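Side-chain contacts in 4-hydroxybutyrate coenzyme A transferase (Shewanella oneidensis, PDB 2OAS), which probably transfers coenzyme A between carboxylic acids such as acetate and 4-hydroxybutyrate, and is bound here to coenzyme A: residues Ala114-Ser119 and Ala138-Ala143; Val13-Ser18 and Arg167-Tyr172; Ser119-His124 and Ile163-Phe168. One frame throughout, in Å; residues are numbered along the deposited sequence.

How the interactions relate
All three contacts lie in the N-terminal acetyl-CoA hydrolase/transferase region, on the same side of the chain's centre and away from the annotated CoA-binding residues. The centre of interaction 1 is about 11 Å from that of interaction 2 and about 12 Å from that of interaction 3. Interactions 2 and 3 are about 16 Å apart between centres. Interactions 1 and 2 both reach the large parallel sheet, and Ile-115 CD1 meets Ile-16 CD1 at 3.8 Å. Interactions 1 and 3 share Ser-119. Interactions 2 and 3 share Arg-167 and Phe-168. The ring of Phe-168, a residue of interactions 2 and 3, reaches interaction 1: its CE2 is 4.1 Å from Ile-116 CD1.

Interaction 1: residues Ala114-Ser119 and Ala138-Ala143; sequences AIIQVS and AACQVA
Ala-143, whose methyl meets Ala-114 on the strand, donates its backbone N to Ala-139 O at 2.8 Å. That bond closes the last turn of the helix, and Ala-143 is the first residue to leave helical geometry. The methyl contact is what puts the helix end beside the strand. Ala-114 CB and Ala-143 CB are 4.0 Å apart. Here the backbones come closest, with 6.0 Å between the CA atoms of Ala-114 and Ala-143. Only small side chains meet at this point.

The second point of contact is the thiol sulfur of Cys-140. SG lies 3.8 Å from Ile-116 CD1. It lies 3.9 Å from Ile-116 CG2. Ile-116 therefore meets the sulfur with both of its terminal methyls, CD1 and CG2, which approach from one side. Its torsions explain this. CG1 is tucked between the backbone N and the carbonyl carbon (chi1 64°), and CD1 then runs on extended (chi2 179°). On the helix side, SG is anti to the carbonyl carbon of Cys-140 (chi1 -72°). The CB of Ala-114 is a looser neighbour, 4.5 Å from Cys-140 SG.

The surroundings are largely apolar. Ile-146 of strand 145-150 touches both Cys-140 and Ile-116. Trp-23 of strand 21-24 packs on Ala-114 and Ala-139, and Phe-104 of helix 100-105 also covers Ala-139. The contact is buried and lies away from the annotated CoA site. Strand 113-118 pairs in parallel with strand 145-150, and Ala-114 has backbone bonds to Lys-145 and Ile-147. Helix 136-142 comes between these two strands in the chain and packs against both. This is the helix-on-sheet packing of a beta-alpha-beta crossover in an open alpha/beta domain.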
loop_
_atom_site.group_PDB
_atom_site.type_symbol
_atom_site.label_atom_id
_atom_site.label_comp_id
_atom_site.label_asym_id
_atom_site.label_seq_id
_atom_site.Cartn_x
_atom_site.Cartn_y
_atom_site.Cartn_z
ATOM N N ALA A 114 -13.539 -4.132 -27.089
ATOM C CA ALA A 114 -13.890 -3.103 -26.116
ATOM C C ALA A 114 -15.131 -2.344 -26.559
ATOM O O ALA A 114 -15.183 -1.823 -27.675
ATOM C CB ALA A 114 -12.740 -2.132 -25.948
ATOM N N ILE A 115 -16.129 -2.282 -25.685
ATOM C CA ILE A 115 -17.347 -1.558 -25.990
ATOM C C ILE A 115 -17.175 -0.169 -25.401
ATOM O O ILE A 115 -16.933 -0.020 -24.198
ATOM C CB ILE A 115 -18.587 -2.189 -25.322
ATOM C CG1 ILE A 115 -18.579 -3.713 -25.494
ATOM C CG2 ILE A 115 -19.841 -1.567 -25.915
ATOM C CD1 ILE A 115 -18.542 -4.176 -26.929
ATOM N N ILE A 116 -17.309 0.858 -26.230
ATOM C CA ILE A 116 -17.127 2.199 -25.711
ATOM C C ILE A 116 -18.130 3.211 -26.233
ATOM O O ILE A 116 -18.806 2.974 -27.222
ATOM C CB ILE A 116 -15.702 2.699 -26.019
ATOM C CG1 ILE A 116 -15.497 2.815 -27.525
ATOM C CG2 ILE A 116 -14.691 1.718 -25.489
ATOM C CD1 ILE A 116 -14.127 3.324 -27.898
ATOM N N GLN A 117 -18.225 4.339 -25.542
ATOM C CA GLN A 117 -19.124 5.416 -25.923
ATOM C C GLN A 117 -18.283 6.673 -26.150
ATOM O O GLN A 117 -17.609 7.140 -25.224
ATOM C CB GLN A 117 -20.122 5.689 -24.813
ATOM C CG GLN A 117 -21.191 6.674 -25.228
ATOM C CD GLN A 117 -22.235 6.883 -24.175
ATOM O OE1 GLN A 117 -23.242 7.538 -24.409
ATOM N NE2 GLN A 117 -22.006 6.317 -22.995
ATOM N N VAL A 118 -18.322 7.230 -27.360
ATOM C CA VAL A 118 -17.538 8.434 -27.665
ATOM C C VAL A 118 -18.319 9.583 -28.276
ATOM O O VAL A 118 -19.460 9.430 -28.722
ATOM C CB VAL A 118 -16.378 8.145 -28.640
ATOM C CG1 VAL A 118 -15.432 7.092 -28.075
ATOM C CG2 VAL A 118 -16.941 7.698 -29.981
ATOM N N SER A 119 -17.687 10.748 -28.310
ATOM C CA SER A 119 -18.312 11.915 -28.912
ATOM C C SER A 119 -18.123 11.746 -30.404
ATOM O O SER A 119 -17.228 11.036 -30.841
ATOM C CB SER A 119 -17.643 13.195 -28.439
ATOM O OG SER A 119 -16.245 13.095 -28.587
ATOM N N ALA A 138 -6.479 2.277 -22.231
ATOM C CA ALA A 138 -5.522 1.173 -22.249
ATOM C C ALA A 138 -6.164 -0.071 -22.865
ATOM O O ALA A 138 -5.509 -0.850 -23.576
ATOM C CB ALA A 138 -5.050 0.880 -20.828
ATOM N N ALA A 139 -7.460 -0.248 -22.594
ATOM C CA ALA A 139 -8.214 -1.386 -23.127
ATOM C C ALA A 139 -8.327 -1.238 -24.643
ATOM O O ALA A 139 -8.190 -2.206 -25.386
ATOM C CB ALA A 139 -9.599 -1.436 -22.494
ATOM N N CYS A 140 -8.581 -0.019 -25.100
ATOM C CA CYS A 140 -8.698 0.220 -26.542
ATOM C C CYS A 140 -7.368 -0.006 -27.246
ATOM O O CYS A 140 -7.335 -0.250 -28.448
ATOM C CB CYS A 140 -9.168 1.644 -26.818
ATOM S SG CYS A 140 -10.882 1.904 -26.405
ATOM N N GLN A 141 -6.278 0.070 -26.489
ATOM C CA GLN A 141 -4.953 -0.115 -27.054
ATOM C C GLN A 141 -4.693 -1.583 -27.387
ATOM O O GLN A 141 -4.199 -1.915 -28.463
ATOM C CB GLN A 141 -3.877 0.385 -26.073
ATOM C CG GLN A 141 -2.986 1.530 -26.593
ATOM C CD GLN A 141 -3.560 2.936 -26.287
ATOM O OE1 GLN A 141 -3.048 3.666 -25.412
ATOM N NE2 GLN A 141 -4.633 3.310 -27.006
ATOM N N VAL A 142 -5.041 -2.467 -26.462
ATOM C CA VAL A 142 -4.799 -3.880 -26.662
ATOM C C VAL A 142 -5.996 -4.655 -27.205
ATOM O O VAL A 142 -5.865 -5.804 -27.615
ATOM C CB VAL A 142 -4.322 -4.520 -25.352
ATOM C CG1 VAL A 142 -3.090 -3.794 -24.852
ATOM C CG2 VAL A 142 -5.418 -4.451 -24.302
ATOM N N ALA A 143 -7.166 -4.034 -27.224
ATOM C CA ALA A 143 -8.339 -4.730 -27.704
ATOM C C ALA A 143 -8.201 -5.253 -29.136
ATOM O O ALA A 143 -7.709 -4.549 -30.020
ATOM C CB ALA A 143 -9.542 -3.826 -27.605
#

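Interaction 2: residues Val13-Ser18 and Arg167-Tyr172; sequences VSLIRS and RFAAVY
Leu-15 faces Ala-170 across the contact, with 8.0 Å between their CA atoms. Leu-15 belongs to a type I beta turn from Val-13 to Ile-16, which starts at the last residue of helix 9-13. The turn is closed by Ile-16 N donating to Val-13 O at 2.9 Å. Opposite it, the chain leaves a short 3-10 segment at Arg-167 and enters strand 170-173. Ala-169 is not yet in strand geometry (phi -86°, psi -31°). This breaks the usual alternation, and the CB atoms of Ala-169 and Ala-170 both point toward the turn.

One branch of Leu-15 makes the closest contacts. Its CD2 lies 3.7 Å from Ala-170 CB. The same CD2 lies 4.0 Å from Ala-169 CB. The methyl thus rests against two neighbouring alanine methyls. The CD1 branch is less close, at 4.4 Å from Ala-170 CB. CG of Leu-15 is anti to its carbonyl carbon (chi1 -73°), which sends the branched end across to the strand.

Backbone pairing fixes the two alanines. Ala-169 bonds to Ile-4 and Ile-146, and Ala-170 bonds to Ala-148, within the parallel sheet. On the turn side, Ile-16 packs on Ile-147 and Val-13 packs on helix 32-41.

The contact is small, 95 Å² in all, and purely apolar. Methyl groups touch without any directional bond between the segments. Leu-15 and Ala-169 remain partly exposed. What the contact contributes is van der Waals contact and the shielding of aliphatic surface from water.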
loop_
_atom_site.group_PDB
_atom_site.type_symbol
_atom_site.label_atom_id
_atom_site.label_comp_id
_atom_site.label_asym_id
_atom_site.label_seq_id
_atom_site.Cartn_x
_atom_site.Cartn_y
_atom_site.Cartn_z
ATOM N N VAL A 13 -23.248 -4.825 -32.130
ATOM C CA VAL A 13 -22.892 -5.865 -31.189
ATOM C C VAL A 13 -22.696 -7.226 -31.852
ATOM O O VAL A 13 -21.986 -8.079 -31.331
ATOM C CB VAL A 13 -23.955 -5.973 -30.111
ATOM C CG1 VAL A 13 -23.614 -7.092 -29.160
ATOM C CG2 VAL A 13 -24.035 -4.680 -29.362
ATOM N N SER A 14 -23.322 -7.420 -33.008
ATOM C CA SER A 14 -23.231 -8.685 -33.729
ATOM C C SER A 14 -21.827 -9.222 -33.948
ATOM O O SER A 14 -21.616 -10.426 -33.918
ATOM C CB SER A 14 -23.935 -8.561 -35.073
ATOM O OG SER A 14 -25.330 -8.566 -34.877
ATOM N N LEU A 15 -20.871 -8.329 -34.184
ATOM C CA LEU A 15 -19.490 -8.749 -34.410
ATOM C C LEU A 15 -18.973 -9.571 -33.235
ATOM O O LEU A 15 -18.127 -10.437 -33.407
ATOM C CB LEU A 15 -18.589 -7.535 -34.644
ATOM C CG LEU A 15 -18.717 -6.797 -35.984
ATOM C CD1 LEU A 15 -20.138 -6.312 -36.193
ATOM C CD2 LEU A 15 -17.745 -5.612 -36.006
ATOM N N ILE A 16 -19.476 -9.306 -32.035
ATOM C CA ILE A 16 -19.023 -10.064 -30.873
ATOM C C ILE A 16 -19.350 -11.529 -31.107
ATOM O O ILE A 16 -20.475 -11.866 -31.490
ATOM C CB ILE A 16 -19.698 -9.587 -29.574
ATOM C CG1 ILE A 16 -19.339 -8.115 -29.316
ATOM C CG2 ILE A 16 -19.260 -10.473 -28.410
ATOM C CD1 ILE A 16 -19.910 -7.522 -28.042
ATOM N N ARG A 17 -18.351 -12.386 -30.907
ATOM C CA ARG A 17 -18.495 -13.840 -31.085
ATOM C C ARG A 17 -18.354 -14.553 -29.745
ATOM O O ARG A 17 -17.906 -13.956 -28.770
ATOM C CB ARG A 17 -17.442 -14.352 -32.073
ATOM C CG ARG A 17 -17.715 -13.950 -33.518
ATOM C CD ARG A 17 -18.832 -14.800 -34.098
ATOM N NE ARG A 17 -19.770 -14.066 -34.949
ATOM C CZ ARG A 17 -20.783 -14.635 -35.606
ATOM N NH1 ARG A 17 -21.614 -13.887 -36.366
ATOM N NH2 ARG A 17 -20.954 -15.948 -35.496
ATOM N N SER A 18 -18.731 -15.828 -29.693
ATOM C CA SER A 18 -18.653 -16.591 -28.443
ATOM C C SER A 18 -17.258 -16.794 -27.857
ATOM O O SER A 18 -16.269 -16.821 -28.571
ATOM C CB SER A 18 -19.315 -17.956 -28.619
ATOM O OG SER A 18 -20.709 -17.826 -28.830
ATOM N N ARG A 167 -9.950 3.300 -35.790
ATOM C CA ARG A 167 -9.520 2.265 -34.857
ATOM C C ARG A 167 -10.741 1.451 -34.425
ATOM O O ARG A 167 -10.640 0.559 -33.583
ATOM C CB ARG A 167 -8.866 2.899 -33.623
ATOM C CG ARG A 167 -7.491 3.510 -33.885
ATOM C CD ARG A 167 -6.412 2.723 -33.168
ATOM N NE ARG A 167 -6.532 2.880 -31.721
ATOM C CZ ARG A 167 -5.982 2.080 -30.811
ATOM N NH1 ARG A 167 -5.252 1.033 -31.183
ATOM N NH2 ARG A 167 -6.160 2.334 -29.520
ATOM N N PHE A 168 -11.889 1.763 -35.017
ATOM C CA PHE A 168 -13.155 1.099 -34.688
ATOM C C PHE A 168 -13.554 0.069 -35.748
ATOM O O PHE A 168 -13.430 0.318 -36.947
ATOM C CB PHE A 168 -14.279 2.155 -34.561
ATOM C CG PHE A 168 -14.011 3.240 -33.536
ATOM C CD1 PHE A 168 -14.833 4.357 -33.468
ATOM C CD2 PHE A 168 -12.964 3.135 -32.629
ATOM C CE1 PHE A 168 -14.625 5.355 -32.518
ATOM C CE2 PHE A 168 -12.747 4.132 -31.667
ATOM C CZ PHE A 168 -13.584 5.247 -31.617
ATOM N N ALA A 169 -14.045 -1.083 -35.313
ATOM C CA ALA A 169 -14.464 -2.119 -36.264
ATOM C C ALA A 169 -15.898 -1.857 -36.676
ATOM O O ALA A 169 -16.312 -2.162 -37.797
ATOM C CB ALA A 169 -14.362 -3.493 -35.628
ATOM N N ALA A 170 -16.651 -1.281 -35.751
ATOM C CA ALA A 170 -18.051 -0.991 -35.976
ATOM C C ALA A 170 -18.397 0.284 -35.252
ATOM O O ALA A 170 -17.738 0.654 -34.273
ATOM C CB ALA A 170 -18.901 -2.126 -35.462
ATOM N N VAL A 171 -19.453 0.937 -35.729
ATOM C CA VAL A 171 -19.918 2.195 -35.161
ATOM C C VAL A 171 -21.433 2.381 -35.306
ATOM O O VAL A 171 -21.984 2.200 -36.387
ATOM C CB VAL A 171 -19.169 3.369 -35.848
ATOM C CG1 VAL A 171 -19.980 4.612 -35.791
ATOM C CG2 VAL A 171 -17.835 3.603 -35.165
ATOM N N TYR A 172 -22.097 2.722 -34.206
ATOM C CA TYR A 172 -23.536 2.976 -34.213
ATOM C C TYR A 172 -23.758 4.342 -33.578
ATOM O O TYR A 172 -23.272 4.617 -32.480
ATOM C CB TYR A 172 -24.310 1.917 -33.423
ATOM C CG TYR A 172 -25.765 2.290 -33.211
ATOM C CD1 TYR A 172 -26.636 2.454 -34.302
ATOM C CD2 TYR A 172 -26.262 2.538 -31.929
ATOM C CE1 TYR A 172 -27.963 2.861 -34.121
ATOM C CE2 TYR A 172 -27.587 2.946 -31.737
ATOM C CZ TYR A 172 -28.426 3.108 -32.835
ATOM O OH TYR A 172 -29.710 3.548 -32.635
#

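Interaction 3: residues Ser119-His124 and Ile163-Phe168; sequences SPPDKH and IHIDRF
The ring of Pro-121 comes up to the end of Ile-165, with CG 4.3 Å from Ile-165 CD1. In Ile-165, CG1 is anti to the backbone N (chi1 -165°) and CD1 continues the line (chi2 -179°), which carries the methyl out to Pro-121.

The second meeting is at the His-164 ring. Its NE2 lies 3.1 Å from His-124 O, and this oxygen sits at the ring edge, near the ring plane. On its other nitrogen, His-164 ND1 accepts a hydrogen bond from Asp-166 N at 3.1 Å. That bond is nearly straight (164° at the hydrogen), though the donor is tilted out of the ring plane. It helps to fix the rotation of the imidazole. With an alanine in place of His-164, the Asp-166 N-H would probably lose its acceptor, and a gap would probably open beside the carbonyl of His-124.

The loop that carries this carbonyl is organised by Asp-122. Its OD1 takes a weak hydrogen bond from His-124 N at 2.8 Å. The same OD1 accepts from Met-126 N, while OD2 makes a salt bridge with Arg-156. On the His-124 side chain, Lys-123 CG lies over one face of the ring, near its rim.

This is a surface contact. Residues 119-124 link strand 113-118 to strand 126-128, and strand 126-128 pairs antiparallel with strand 162-164. Backbone bonds between Ile-163 and Cys-127 and between Ile-165 and Gly-125 join the two strands and their ends next to the contact. Pro-121 also rests on Ile-150 of strand 145-150. Further along, Phe-168 packs on the same strand, and Arg-167 lies against helix 136-142.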
loop_
_atom_site.group_PDB
_atom_site.type_symbol
_atom_site.label_atom_id
_atom_site.label_comp_id
_atom_site.label_asym_id
_atom_site.label_seq_id
_atom_site.Cartn_x
_atom_site.Cartn_y
_atom_site.Cartn_z
ATOM N N SER A 119 -17.687 10.748 -28.310
ATOM C CA SER A 119 -18.312 11.915 -28.912
ATOM C C SER A 119 -18.123 11.746 -30.404
ATOM O O SER A 119 -17.228 11.036 -30.841
ATOM C CB SER A 119 -17.643 13.195 -28.439
ATOM O OG SER A 119 -16.245 13.095 -28.587
ATOM N N PRO A 120 -18.985 12.370 -31.205
ATOM C CA PRO A 120 -18.847 12.237 -32.650
ATOM C C PRO A 120 -17.478 12.676 -33.150
ATOM O O PRO A 120 -16.829 13.539 -32.565
ATOM C CB PRO A 120 -19.980 13.108 -33.182
ATOM C CG PRO A 120 -20.105 14.161 -32.137
ATOM C CD PRO A 120 -20.027 13.356 -30.870
ATOM N N PRO A 121 -17.011 12.064 -34.233
ATOM C CA PRO A 121 -15.708 12.419 -34.795
ATOM C C PRO A 121 -15.685 13.852 -35.305
ATOM O O PRO A 121 -16.703 14.364 -35.772
ATOM C CB PRO A 121 -15.552 11.412 -35.928
ATOM C CG PRO A 121 -16.981 11.211 -36.380
ATOM C CD PRO A 121 -17.671 11.029 -35.048
ATOM N N ASP A 122 -14.527 14.497 -35.207
ATOM C CA ASP A 122 -14.369 15.879 -35.696
ATOM C C ASP A 122 -13.803 15.893 -37.099
ATOM O O ASP A 122 -13.611 14.840 -37.713
ATOM C CB ASP A 122 -13.444 16.683 -34.786
ATOM C CG ASP A 122 -12.086 16.030 -34.598
ATOM O OD1 ASP A 122 -11.629 15.312 -35.512
ATOM O OD2 ASP A 122 -11.467 16.246 -33.535
ATOM N N LYS A 123 -13.527 17.090 -37.607
ATOM C CA LYS A 123 -12.978 17.244 -38.962
ATOM C C LYS A 123 -11.772 16.336 -39.208
ATOM O O LYS A 123 -11.508 15.954 -40.342
ATOM C CB LYS A 123 -12.602 18.709 -39.203
ATOM C CG LYS A 123 -11.823 19.322 -38.062
ATOM C CD LYS A 123 -11.641 20.833 -38.217
ATOM C CE LYS A 123 -10.732 21.180 -39.376
ATOM N NZ LYS A 123 -10.443 22.638 -39.371
ATOM N N HIS A 124 -11.060 15.986 -38.135
ATOM C CA HIS A 124 -9.876 15.115 -38.212
ATOM C C HIS A 124 -10.216 13.656 -37.919
ATOM O O HIS A 124 -9.322 12.806 -37.845
ATOM C CB HIS A 124 -8.817 15.559 -37.205
ATOM C CG HIS A 124 -8.493 17.017 -37.276
ATOM N ND1 HIS A 124 -7.948 17.603 -38.398
ATOM C CD2 HIS A 124 -8.684 18.016 -36.382
ATOM C CE1 HIS A 124 -7.823 18.903 -38.195
ATOM N NE2 HIS A 124 -8.261 19.179 -36.980
ATOM N N ILE A 163 -9.287 9.428 -29.583
ATOM C CA ILE A 163 -9.043 8.209 -30.356
ATOM C C ILE A 163 -9.636 8.384 -31.758
ATOM O O ILE A 163 -10.693 9.002 -31.937
ATOM C CB ILE A 163 -9.670 6.965 -29.621
ATOM C CG1 ILE A 163 -9.617 5.709 -30.504
ATOM C CG2 ILE A 163 -11.118 7.249 -29.270
ATOM C CD1 ILE A 163 -8.237 5.256 -30.884
ATOM N N HIS A 164 -8.950 7.844 -32.757
ATOM C CA HIS A 164 -9.402 7.990 -34.138
ATOM C C HIS A 164 -10.439 6.949 -34.522
ATOM O O HIS A 164 -10.322 5.792 -34.152
ATOM C CB HIS A 164 -8.202 7.933 -35.086
ATOM C CG HIS A 164 -8.482 8.530 -36.430
ATOM N ND1 HIS A 164 -9.048 7.812 -37.462
ATOM C CD2 HIS A 164 -8.329 9.789 -36.890
ATOM C CE1 HIS A 164 -9.229 8.605 -38.498
ATOM N NE2 HIS A 164 -8.801 9.808 -38.177
ATOM N N ILE A 165 -11.446 7.371 -35.275
ATOM C CA ILE A 165 -12.531 6.482 -35.661
ATOM C C ILE A 165 -12.110 5.297 -36.536
ATOM O O ILE A 165 -12.859 4.343 -36.660
ATOM C CB ILE A 165 -13.662 7.262 -36.362
ATOM C CG1 ILE A 165 -14.920 6.402 -36.430
ATOM C CG2 ILE A 165 -13.224 7.677 -37.768
ATOM C CD1 ILE A 165 -16.071 7.078 -37.112
ATOM N N ASP A 166 -10.934 5.345 -37.154
ATOM C CA ASP A 166 -10.521 4.206 -37.966
ATOM C C ASP A 166 -10.025 3.071 -37.093
ATOM O O ASP A 166 -9.700 2.005 -37.594
ATOM C CB ASP A 166 -9.429 4.579 -38.961
ATOM C CG ASP A 166 -9.967 5.346 -40.144
ATOM O OD1 ASP A 166 -11.191 5.242 -40.416
ATOM O OD2 ASP A 166 -9.164 6.042 -40.805
ATOM N N ARG A 167 -9.950 3.300 -35.790
ATOM C CA ARG A 167 -9.520 2.265 -34.857
ATOM C C ARG A 167 -10.741 1.451 -34.425
ATOM O O ARG A 167 -10.640 0.559 -33.583
ATOM C CB ARG A 167 -8.866 2.899 -33.623
ATOM C CG ARG A 167 -7.491 3.510 -33.885
ATOM C CD ARG A 167 -6.412 2.723 -33.168
ATOM N NE ARG A 167 -6.532 2.880 -31.721
ATOM C CZ ARG A 167 -5.982 2.080 -30.811
ATOM N NH1 ARG A 167 -5.252 1.033 -31.183
ATOM N NH2 ARG A 167 -6.160 2.334 -29.520
ATOM N N PHE A 168 -11.889 1.763 -35.017
ATOM C CA PHE A 168 -13.155 1.099 -34.688
ATOM C C PHE A 168 -13.554 0.069 -35.748
ATOM O O PHE A 168 -13.430 0.318 -36.947
ATOM C CB PHE A 168 -14.279 2.155 -34.561
ATOM C CG PHE A 168 -14.011 3.240 -33.536
ATOM C CD1 PHE A 168 -14.833 4.357 -33.468
ATOM C CD2 PHE A 168 -12.964 3.135 -32.629
ATOM C CE1 PHE A 168 -14.625 5.355 -32.518
ATOM C CE2 PHE A 168 -12.747 4.132 -31.667
ATOM C CZ PHE A 168 -13.584 5.247 -31.617
#